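Local coordinates for protein fructuronate-tagaturonate epimerase UxaE from Cohnella laeviribosi in complex with 1 glycerol (Cohnella laeviribosi, PDB 6IL9) that catalyses the epimerisation of fructuronate and tagaturonate, probably at the zinc site of its TIM barrel, at residues A[226-231]-A[326-331]. Residues are numbered along the deposited sequence; the frame is centred on the assembly and turned at random.
Sequences GPHAIH and LAVHAA
A two-stranded antiparallel hairpin, strands 221-225 and 228-232, leans here on helix 319-336 of the TIM barrel through H228 and I230, which meet A327, V328 and A331. The axes of strand 228-231 and helix segment 326-331 approach to 9.9 Å and run nearly at right angles (84°). H228 carries most of the contact. Its CG lies beside the backbone N (chi1 -53°) and anti to the carbonyl carbon, on a CB that already points toward the helix, which brings the ring against V328 and the two alanines. CG2 of V328 sits over one face of that ring, 4.0 Å from the centroid and displaced toward the rim on the ND1 side, a CH-pi contact. P227, the preceding residue, lays its CG over the opposite face, 3.7 Å above the plane, so the flat ring is sandwiched between two aliphatic groups. The two alanines, one helical turn apart, have side chains short enough for the ring to come close to the backbone: CB of A331 lies 3.7 Å from CD2 of H228, and NE2 of H228 comes to 3.7 Å from O of A327. That carbonyl already accepts the helical bond from N of A331, and the imidazole meets it obliquely without hydrogen bonding. An alanine in place of H228 would probably leave a gap between V328 and P227 and deprive A331 CB of its partner on the strand. Beta-branched V328 serves two neighbours, since its other methyl, CG1, touches CD1 of I230 at 4.2 Å. Alternation along the strand turns H228 and I230 toward the helix and A229 away from it. I230 pairs through its backbone with F223 of the partner strand and packs on F285 of helix 281-293, while V328 reaches P281; on the barrel side, L326 and A330 rest on L340 of strand 339-342 and Y358 of helix 349-358.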
loop_
_atom_site.group_PDB
_atom_site.type_symbol
_atom_site.label_atom_id
_atom_site.label_comp_id
_atom_site.label_asym_id
_atom_site.label_seq_id
_atom_site.Cartn_x
_atom_site.Cartn_y
_atom_site.Cartn_z
ATOM N N GLY A 226 -7.187 29.220 -5.299
ATOM C CA GLY A 226 -7.029 29.388 -6.723
ATOM C C GLY A 226 -8.315 29.907 -7.332
ATOM O O GLY A 226 -8.947 30.834 -6.810
ATOM N N PRO A 227 -8.746 29.300 -8.442
ATOM C CA PRO A 227 -9.972 29.751 -9.112
ATOM C C PRO A 227 -11.249 29.317 -8.419
ATOM O O PRO A 227 -12.339 29.585 -8.935
ATOM C CB PRO A 227 -9.853 29.105 -10.501
ATOM C CG PRO A 227 -9.080 27.853 -10.250
ATOM C CD PRO A 227 -8.123 28.152 -9.128
ATOM N N HIS A 228 -11.151 28.666 -7.265
ATOM C CA HIS A 228 -12.300 28.105 -6.577
ATOM C C HIS A 228 -12.628 28.936 -5.348
ATOM O O HIS A 228 -11.744 29.239 -4.544
ATOM C CB HIS A 228 -12.026 26.652 -6.185
ATOM C CG HIS A 228 -11.578 25.814 -7.337
ATOM N ND1 HIS A 228 -12.440 25.404 -8.329
ATOM C CD2 HIS A 228 -10.355 25.349 -7.684
ATOM C CE1 HIS A 228 -11.773 24.698 -9.223
ATOM N NE2 HIS A 228 -10.504 24.655 -8.860
ATOM N N ALA A 229 -13.888 29.310 -5.216
ATOM C CA ALA A 229 -14.376 30.000 -4.034
ATOM C C ALA A 229 -15.051 28.975 -3.137
ATOM O O ALA A 229 -15.902 28.207 -3.597
ATOM C CB ALA A 229 -15.350 31.117 -4.411
ATOM N N ILE A 230 -14.639 28.937 -1.872
ATOM C CA ILE A 230 -15.208 28.034 -0.877
ATOM C C ILE A 230 -15.870 28.896 0.187
ATOM O O ILE A 230 -15.197 29.690 0.856
ATOM C CB ILE A 230 -14.143 27.112 -0.260
ATOM C CG1 ILE A 230 -13.494 26.247 -1.347
ATOM C CG2 ILE A 230 -14.760 26.241 0.825
ATOM C CD1 ILE A 230 -12.464 25.260 -0.809
ATOM N N HIS A 231 -17.181 28.757 0.325
ATOM C CA HIS A 231 -17.967 29.591 1.222
ATOM C C HIS A 231 -18.607 28.718 2.289
ATOM O O HIS A 231 -19.067 27.610 2.003
ATOM C CB HIS A 231 -19.044 30.362 0.446
ATOM C CG HIS A 231 -19.798 31.351 1.276
ATOM N ND1 HIS A 231 -19.255 32.554 1.678
ATOM C CD2 HIS A 231 -21.056 31.319 1.779
ATOM C CE1 HIS A 231 -20.145 33.218 2.393
ATOM N NE2 HIS A 231 -21.245 32.491 2.471
ATOM N N LEU A 326 -12.466 16.693 -7.923
ATOM C CA LEU A 326 -11.012 16.543 -7.889
ATOM C C LEU A 326 -10.318 17.883 -8.099
ATOM O O LEU A 326 -9.303 18.173 -7.460
ATOM C CB LEU A 326 -10.555 15.527 -8.941
ATOM C CG LEU A 326 -9.045 15.429 -9.181
ATOM C CD1 LEU A 326 -8.379 14.864 -7.939
ATOM C CD2 LEU A 326 -8.730 14.563 -10.400
ATOM N N ALA A 327 -10.857 18.720 -8.992
ATOM C CA ALA A 327 -10.250 20.024 -9.241
ATOM C C ALA A 327 -10.124 20.825 -7.950
ATOM O O ALA A 327 -9.069 21.412 -7.679
ATOM C CB ALA A 327 -11.073 20.798 -10.276
ATOM N N VAL A 328 -11.185 20.844 -7.135
ATOM C CA VAL A 328 -11.151 21.595 -5.881
ATOM C C VAL A 328 -10.261 20.898 -4.855
ATOM O O VAL A 328 -9.456 21.545 -4.173
ATOM C CB VAL A 328 -12.574 21.801 -5.339
ATOM C CG1 VAL A 328 -12.540 22.812 -4.205
ATOM C CG2 VAL A 328 -13.482 22.288 -6.452
ATOM N N HIS A 329 -10.409 19.573 -4.715
ATOM C CA HIS A 329 -9.565 18.808 -3.797
ATOM C C HIS A 329 -8.094 19.059 -4.080
ATOM O O HIS A 329 -7.297 19.260 -3.158
ATOM C CB HIS A 329 -9.838 17.306 -3.926
ATOM C CG HIS A 329 -11.112 16.845 -3.293
ATOM N ND1 HIS A 329 -11.458 17.158 -1.997
ATOM C CD2 HIS A 329 -12.101 16.051 -3.767
ATOM C CE1 HIS A 329 -12.619 16.596 -1.707
ATOM N NE2 HIS A 329 -13.031 15.921 -2.763
ATOM N N ALA A 330 -7.716 19.040 -5.365
ATOM C CA ALA A 330 -6.316 19.241 -5.737
ATOM C C ALA A 330 -5.863 20.659 -5.434
ATOM O O ALA A 330 -4.705 20.880 -5.057
ATOM C CB ALA A 330 -6.108 18.945 -7.223
ATOM N N ALA A 331 -6.755 21.636 -5.613
ATOM C CA ALA A 331 -6.413 23.023 -5.310
ATOM C C ALA A 331 -6.203 23.223 -3.814
ATOM O O ALA A 331 -5.327 23.995 -3.400
ATOM C CB ALA A 331 -7.511 23.959 -5.831
#